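Side-chain contacts in terminase, small subunit (Thermus phage G20c, PDB 6EJQ), which forms a nonameric ring and probably recognises the packaging site on viral DNA and regulates the ATPase of the large terminase subunit: residues Tyr84-Met87 and Leu88-Asn92; Lys124-Gln127 and Glu128-Thr131. All coordinates share one frame; numbering follows the deposited sequence.

Contact 1 of 2, residues Tyr84-Met87 and Leu88-Asn92; sequences YQNM and LRNYN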
ATOM      1  N   TYR B  84       1.010  20.228  15.882  1.00 38.26           N
ATOM      2  CA  TYR B  84       1.637  19.194  16.708  1.00 37.80           C
ATOM      3  C   TYR B  84       1.556  19.559  18.199  1.00 40.68           C
ATOM      4  O   TYR B  84       1.181  18.719  19.020  1.00 39.66           O
ATOM      5  CB  TYR B  84       3.095  18.959  16.278  1.00 36.63           C
ATOM      6  CG  TYR B  84       3.852  17.958  17.127  1.00 35.72           C
ATOM      7  CD1 TYR B  84       3.733  16.586  16.913  1.00 35.49           C
ATOM      8  CD2 TYR B  84       4.689  18.386  18.147  1.00 35.34           C
ATOM      9  CE1 TYR B  84       4.432  15.676  17.691  1.00 36.43           C
ATOM     10  CE2 TYR B  84       5.385  17.486  18.933  1.00 36.08           C
ATOM     11  CZ  TYR B  84       5.254  16.136  18.710  1.00 36.55           C
ATOM     12  OH  TYR B  84       5.968  15.264  19.503  1.00 36.77           O
ATOM     13  N   GLN B  85       1.889  20.803  18.549  1.00 40.82           N
ATOM     14  CA  GLN B  85       1.840  21.224  19.955  1.00 41.72           C
ATOM     15  C   GLN B  85       0.428  21.157  20.544  1.00 40.66           C
ATOM     16  O   GLN B  85       0.266  20.744  21.686  1.00 41.93           O
ATOM     17  CB  GLN B  85       2.440  22.624  20.165  1.00 42.70           C
ATOM     18  CG  GLN B  85       3.958  22.668  20.080  1.00 45.69           C
ATOM     19  CD  GLN B  85       4.663  21.869  21.177  1.00 46.35           C
ATOM     20  OE1 GLN B  85       4.362  22.020  22.356  1.00 48.30           O
ATOM     21  NE2 GLN B  85       5.611  21.024  20.784  1.00 44.71           N
ATOM     22  N   ASN B  86      -0.584  21.557  19.777  0.50 40.53           N
ATOM     23  CA  ASN B  86      -1.969  21.429  20.238  0.50 40.17           C
ATOM     24  C   ASN B  86      -2.343  19.973  20.483  0.50 40.65           C
ATOM     25  O   ASN B  86      -3.021  19.663  21.458  0.50 43.26           O
ATOM     26  CB  ASN B  86      -2.962  22.020  19.245  0.50 38.75           C
ATOM     27  CG  ASN B  86      -4.377  22.018  19.788  0.50 38.48           C
ATOM     28  OD1 ASN B  86      -5.318  21.574  19.125  0.50 39.06           O
ATOM     29  ND2 ASN B  86      -4.531  22.495  21.014  0.50 36.66           N
ATOM     30  N   MET B  87      -1.890  19.086  19.604  1.00 40.65           N
ATOM     31  CA  MET B  87      -2.188  17.666  19.730  1.00 40.12           C
ATOM     32  C   MET B  87      -1.609  17.082  21.007  1.00 40.07           C
ATOM     33  O   MET B  87      -2.306  16.380  21.723  1.00 39.99           O
ATOM     34  CB  MET B  87      -1.673  16.900  18.512  1.00 38.88           C
ATOM     35  CG  MET B  87      -2.439  17.210  17.242  1.00 38.28           C
ATOM     36  SD  MET B  87      -1.557  16.656  15.776  1.00 38.55           S
ATOM     37  CE  MET B  87      -1.960  14.914  15.813  1.00 40.29           C
ATOM     38  N   LEU B  88      -0.342  17.388  21.278  1.00 41.23           N
ATOM     39  CA  LEU B  88       0.312  17.002  22.525  1.00 44.01           C
ATOM     40  C   LEU B  88      -0.404  17.545  23.745  1.00 46.13           C
ATOM     41  O   LEU B  88      -0.587  16.828  24.727  1.00 45.85           O
ATOM     42  CB  LEU B  88       1.742  17.547  22.602  1.00 45.60           C
ATOM     43  CG  LEU B  88       2.915  16.664  22.250  1.00 47.77           C
ATOM     44  CD1 LEU B  88       4.181  17.426  22.630  1.00 48.46           C
ATOM     45  CD2 LEU B  88       2.843  15.313  22.963  1.00 49.58           C
ATOM     46  N   ARG B  89      -0.743  18.832  23.689  1.00 45.46           N
ATOM     47  CA  ARG B  89      -1.423  19.521  24.785  1.00 46.46           C
ATOM     48  C   ARG B  89      -2.716  18.800  25.120  1.00 44.60           C
ATOM     49  O   ARG B  89      -3.006  18.528  26.284  1.00 44.66           O
ATOM     50  CB  ARG B  89      -1.716  20.972  24.388  1.00 50.20           C
ATOM     51  CG  ARG B  89      -2.323  21.833  25.476  1.00 54.14           C
ATOM     52  CD  ARG B  89      -2.384  23.299  25.070  1.00 57.74           C
ATOM     53  NE  ARG B  89      -3.555  23.607  24.234  1.00 60.50           N
ATOM     54  CZ  ARG B  89      -4.477  24.552  24.471  1.00 60.54           C
ATOM     55  NH1 ARG B  89      -4.414  25.347  25.543  1.00 60.93           N
ATOM     56  NH2 ARG B  89      -5.481  24.719  23.607  1.00 59.80           N
ATOM     57  N   ASN B  90      -3.481  18.490  24.084  1.00 43.61           N
ATOM     58  CA  ASN B  90      -4.725  17.753  24.240  1.00 43.49           C
ATOM     59  C   ASN B  90      -4.508  16.347  24.783  1.00 43.98           C
ATOM     60  O   ASN B  90      -5.231  15.936  25.687  1.00 46.62           O
ATOM     61  CB  ASN B  90      -5.499  17.724  22.932  1.00 42.04           C
ATOM     62  CG  ASN B  90      -6.264  19.005  22.696  1.00 43.48           C
ATOM     63  OD1 ASN B  90      -7.228  19.285  23.398  1.00 43.28           O
ATOM     64  ND2 ASN B  90      -5.838  19.793  21.715  1.00 46.48           N
ATOM     65  N   TYR B  91      -3.511  15.628  24.262  1.00 42.69           N
ATOM     66  CA  TYR B  91      -3.191  14.298  24.767  1.00 41.34           C
ATOM     67  C   TYR B  91      -2.850  14.338  26.255  1.00 44.45           C
ATOM     68  O   TYR B  91      -3.306  13.482  27.017  1.00 46.86           O
ATOM     69  CB  TYR B  91      -2.035  13.645  24.006  1.00 40.60           C
ATOM     70  CG  TYR B  91      -1.743  12.233  24.501  1.00 39.33           C
ATOM     71  CD1 TYR B  91      -2.557  11.174  24.134  1.00 37.81           C
ATOM     72  CD2 TYR B  91      -0.681  11.975  25.365  1.00 38.61           C
ATOM     73  CE1 TYR B  91      -2.317   9.897  24.594  1.00 39.78           C
ATOM     74  CE2 TYR B  91      -0.432  10.696  25.838  1.00 38.75           C
ATOM     75  CZ  TYR B  91      -1.256   9.659  25.449  1.00 40.29           C
ATOM     76  OH  TYR B  91      -1.041   8.377  25.903  1.00 41.49           O
ATOM     77  N   ASN B  92      -2.029  15.302  26.655  1.00 45.11           N
ATOM     78  CA  ASN B  92      -1.618  15.432  28.050  1.00 45.07           C
ATOM     79  C   ASN B  92      -2.786  15.838  28.941  1.00 47.60           C
ATOM     80  O   ASN B  92      -2.903  15.340  30.050  1.00 51.42           O
ATOM     81  CB  ASN B  92      -0.441  16.411  28.203  1.00 44.19           C
ATOM     82  CG  ASN B  92       0.844  15.885  27.581  1.00 46.25           C
ATOM     83  OD1 ASN B  92       1.007  14.680  27.384  1.00 48.16           O
ATOM     84  ND2 ASN B  92       1.757  16.792  27.247  1.00 45.00           N
TER
HETATM   85  O   HOH W   1      -7.696  21.170  20.299  1.00 58.28           O

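Contact 2 of 2, residues Lys124-Gln127 and Glu128-Thr131; sequences KIDQ and ERIT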
ATOM      1  N   LYS B 124       9.929  14.716   7.694  1.00 38.32           N
ATOM      2  CA  LYS B 124      10.042  14.565   6.237  1.00 39.61           C
ATOM      3  C   LYS B 124      10.333  15.864   5.508  1.00 36.55           C
ATOM      4  O   LYS B 124      11.057  15.859   4.510  1.00 32.70           O
ATOM      5  CB  LYS B 124       8.759  13.981   5.654  1.00 44.58           C
ATOM      6  CG  LYS B 124       8.555  12.517   5.971  1.00 51.68           C
ATOM      7  CD  LYS B 124       8.995  11.618   4.831  1.00 61.16           C
ATOM      8  CE  LYS B 124       8.786  10.138   5.167  1.00 65.81           C
ATOM      9  NZ  LYS B 124       7.423   9.827   5.693  1.00 63.06           N
ATOM     10  N   ILE B 125       9.742  16.960   5.987  1.00 34.91           N
ATOM     11  CA  ILE B 125       9.961  18.277   5.395  1.00 34.67           C
ATOM     12  C   ILE B 125      11.437  18.683   5.535  1.00 35.54           C
ATOM     13  O   ILE B 125      12.005  19.251   4.589  1.00 35.09           O
ATOM     14  CB  ILE B 125       8.986  19.336   5.956  1.00 32.76           C
ATOM     15  CG1 ILE B 125       7.565  19.053   5.448  1.00 31.98           C
ATOM     16  CG2 ILE B 125       9.391  20.738   5.536  1.00 33.31           C
ATOM     17  CD1 ILE B 125       6.470  19.752   6.225  1.00 31.64           C
ATOM     18  N   ASP B 126      12.052  18.359   6.674  1.00 35.20           N
ATOM     19  CA  ASP B 126      13.500  18.583   6.861  1.00 36.41           C
ATOM     20  C   ASP B 126      14.326  17.769   5.872  1.00 37.13           C
ATOM     21  O   ASP B 126      15.247  18.292   5.267  1.00 37.05           O
ATOM     22  CB  ASP B 126      13.975  18.215   8.282  1.00 35.50           C
ATOM     23  CG  ASP B 126      13.557  19.228   9.358  1.00 36.36           C
ATOM     24  OD1 ASP B 126      13.190  20.379   9.046  1.00 33.25           O
ATOM     25  OD2 ASP B 126      13.631  18.855  10.557  1.00 35.98           O
ATOM     26  N   GLN B 127      14.021  16.480   5.730  1.00 37.62           N
ATOM     27  CA  GLN B 127      14.822  15.618   4.860  1.00 37.69           C
ATOM     28  C   GLN B 127      14.655  15.962   3.386  1.00 36.81           C
ATOM     29  O   GLN B 127      15.624  15.957   2.634  1.00 36.16           O
ATOM     30  CB  GLN B 127      14.531  14.139   5.124  1.00 39.11           C
ATOM     31  CG  GLN B 127      15.030  13.641   6.482  1.00 42.90           C
ATOM     32  CD  GLN B 127      16.467  14.081   6.823  1.00 47.35           C
ATOM     33  OE1 GLN B 127      16.724  14.623   7.914  1.00 47.10           O
ATOM     34  NE2 GLN B 127      17.404  13.862   5.885  1.00 46.37           N
ATOM     35  N   GLU B 128      13.430  16.281   2.989  1.00 36.66           N
ATOM     36  CA  GLU B 128      13.159  16.799   1.655  1.00 38.34           C
ATOM     37  C   GLU B 128      13.917  18.101   1.370  1.00 36.67           C
ATOM     38  O   GLU B 128      14.428  18.283   0.263  1.00 36.89           O
ATOM     39  CB  GLU B 128      11.655  16.965   1.447  1.00 40.92           C
ATOM     40  CG  GLU B 128      10.959  15.620   1.261  1.00 44.03           C
ATOM     41  CD  GLU B 128       9.441  15.654   1.401  1.00 46.61           C
ATOM     42  OE1 GLU B 128       8.845  16.702   1.754  1.00 48.15           O
ATOM     43  OE2 GLU B 128       8.838  14.585   1.176  1.00 51.55           O
ATOM     44  N   ARG B 129      14.018  18.978   2.368  1.00 36.68           N
ATOM     45  CA  ARG B 129      14.848  20.195   2.266  1.00 35.67           C
ATOM     46  C   ARG B 129      16.312  19.846   2.023  1.00 34.87           C
ATOM     47  O   ARG B 129      16.926  20.365   1.102  1.00 34.81           O
ATOM     48  CB  ARG B 129      14.731  21.070   3.518  1.00 36.15           C
ATOM     49  CG  ARG B 129      15.511  22.376   3.439  1.00 37.81           C
ATOM     50  CD  ARG B 129      14.892  23.465   4.297  1.00 38.49           C
ATOM     51  NE  ARG B 129      14.919  23.076   5.689  1.00 41.42           N
ATOM     52  CZ  ARG B 129      13.877  22.863   6.493  1.00 40.40           C
ATOM     53  NH1 ARG B 129      12.611  23.022   6.108  1.00 40.53           N
ATOM     54  NH2 ARG B 129      14.132  22.490   7.737  1.00 40.76           N
ATOM     55  N   ILE B 130      16.849  18.945   2.839  1.00 34.03           N
ATOM     56  CA  ILE B 130      18.243  18.532   2.730  1.00 34.18           C
ATOM     57  C   ILE B 130      18.522  17.927   1.351  1.00 35.22           C
ATOM     58  O   ILE B 130      19.507  18.283   0.702  1.00 32.74           O
ATOM     59  CB  ILE B 130      18.617  17.581   3.878  1.00 33.94           C
ATOM     60  CG1 ILE B 130      18.655  18.374   5.186  1.00 34.74           C
ATOM     61  CG2 ILE B 130      19.967  16.913   3.657  1.00 34.21           C
ATOM     62  CD1 ILE B 130      18.427  17.523   6.412  1.00 36.16           C
ATOM     63  N   THR B 131      17.623  17.057   0.898  1.00 36.81           N
ATOM     64  CA  THR B 131      17.728  16.421  -0.422  1.00 37.21           C
ATOM     65  C   THR B 131      17.765  17.465  -1.552  1.00 37.32           C
ATOM     66  O   THR B 131      18.662  17.442  -2.403  1.00 36.01           O
ATOM     67  CB  THR B 131      16.561  15.437  -0.642  1.00 37.10           C
ATOM     68  OG1 THR B 131      16.624  14.400   0.348  1.00 38.10           O
ATOM     69  CG2 THR B 131      16.607  14.814  -2.031  1.00 38.00           C
TER

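Contact 1 of 2, residues Tyr84-Met87 and Leu88-Asn92
The backbone oxygen of Asn-86 takes two bonds from the same residue one turn on. Asn-90 N donates the regular helical bond to Asn-86 O at 2.9 Å. Asn-90 ND2 donates a second one at 2.8 Å to Asn-86 O. The amide comes in above the carbonyl plane, 52° out of it, and the two donors lie on opposite faces. The second bond is bent, with an N-H...O angle of 133°. Asn-90 CG stands beside its own backbone N (chi1 -80°), which lets the amide fold back over the preceding turn. Asn-90 ND2 also donates to a water oxygen at 2.7 Å. That water in turn donates to Asn-86 OD1, but Asn-86 was modelled in two conformers and this link holds for one of them, so it is tentative. Asn-90 is buried, and its OD1 is taken up by His-101 NE2 and Ile-108 N, which ties the helix to the loop that follows it.

The contacts between the two segments are i to i+3 and i to i+4 contacts along one alpha helix, the long helix 59-95. Regular backbone bonds run from Leu-88, Arg-89 and Tyr-91 back to Tyr-84, Gln-85 and Met-87.

The Arg-89 guanidinium is held by a salt bridge from Arg-89 NH1 to Asp-103. Its closeness to the Asn-86 amide rests on the same conformer and is doubtful. On another side of the helix, Leu-88 CD1 packs obliquely against the Tyr-84 ring, 3.9 Å from Tyr-84 CE2. That ring stacks edge-to-face with Phe-76 of the second subunit, and Tyr-84 OH bonds to Asp-79 of the same neighbour.

Contact 2 of 2, residues Lys124-Gln127 and Glu128-Thr131
Asp-126 and Arg-129 form the one salt bridge between 124-127 and 128-131. Their side chains run side by side and point the same way. Asp-126 OD1 is 2.7 Å from Arg-129 NH2, but the hydrogen bond within the pair is weak, with an N-H...O angle of 116°. The carboxylate and guanidinium planes are 69° apart, so the two groups do not meet as a flat pair. The arginine chain bends at chi3, which turns the guanidinium back toward the preceding turn, where it meets Asp-126. Asp-126 CA lies over one face of the Arg-129 guanidinium, 4.0 Å above the plane and toward the rim.

Among the hydrogen bonds, Gln-127 O accepts twice from Thr-131. Thr-131 N and Thr-131 OG1 are each 2.9 Å from Gln-127 O and approach from opposite faces of the carbonyl. Thr-131 OG1 sits beside its own backbone N (chi1 -62°), within reach of the preceding turn. The other backbone bonds are the i to i+4 pattern of an alpha helix.

Van der Waals packing is slighter and sets a methyl against polar groups. Ile-130 CD1 lies alongside the Gln-127 amide, 3.7 Å from Gln-127 OE1, and also touches the carbonyl oxygen of Asp-126.

The polar pair is buried and has further partners. Asp-126 OD2 pairs with Arg-72, and Arg-129 NE with Glu-65, both of the second subunit. Gln-77 of helix 59-95 donates to Asp-126 OD1. Ile-125 packs on Ala-73, Gln-77 and Leu-80, so this turn of helix 112-139 lies between helix 59-95 of its own chain and the second subunit.

From the N terminus, the chain passes three shorter helices before helix 59-95, which carries contact 1 near its C-terminal end. After a loop, helix 112-139 carries contact 2 near its middle. Neither contact closes a loop, since each joins consecutive turns of one helix. They are in series and neither nest nor cross. The centres of contact 1 and contact 2 are about 24 Å apart. The nearest atoms of contact 1 and contact 2 are about 11 Å apart, with no touch. The two helices pack together as a hairpin: Tyr-84 and Tyr-91 touch Ile-115 of helix 112-139, and contact 2 in turn faces helix 59-95. Both contacts also reach neighbouring copies in the nine-subunit ring.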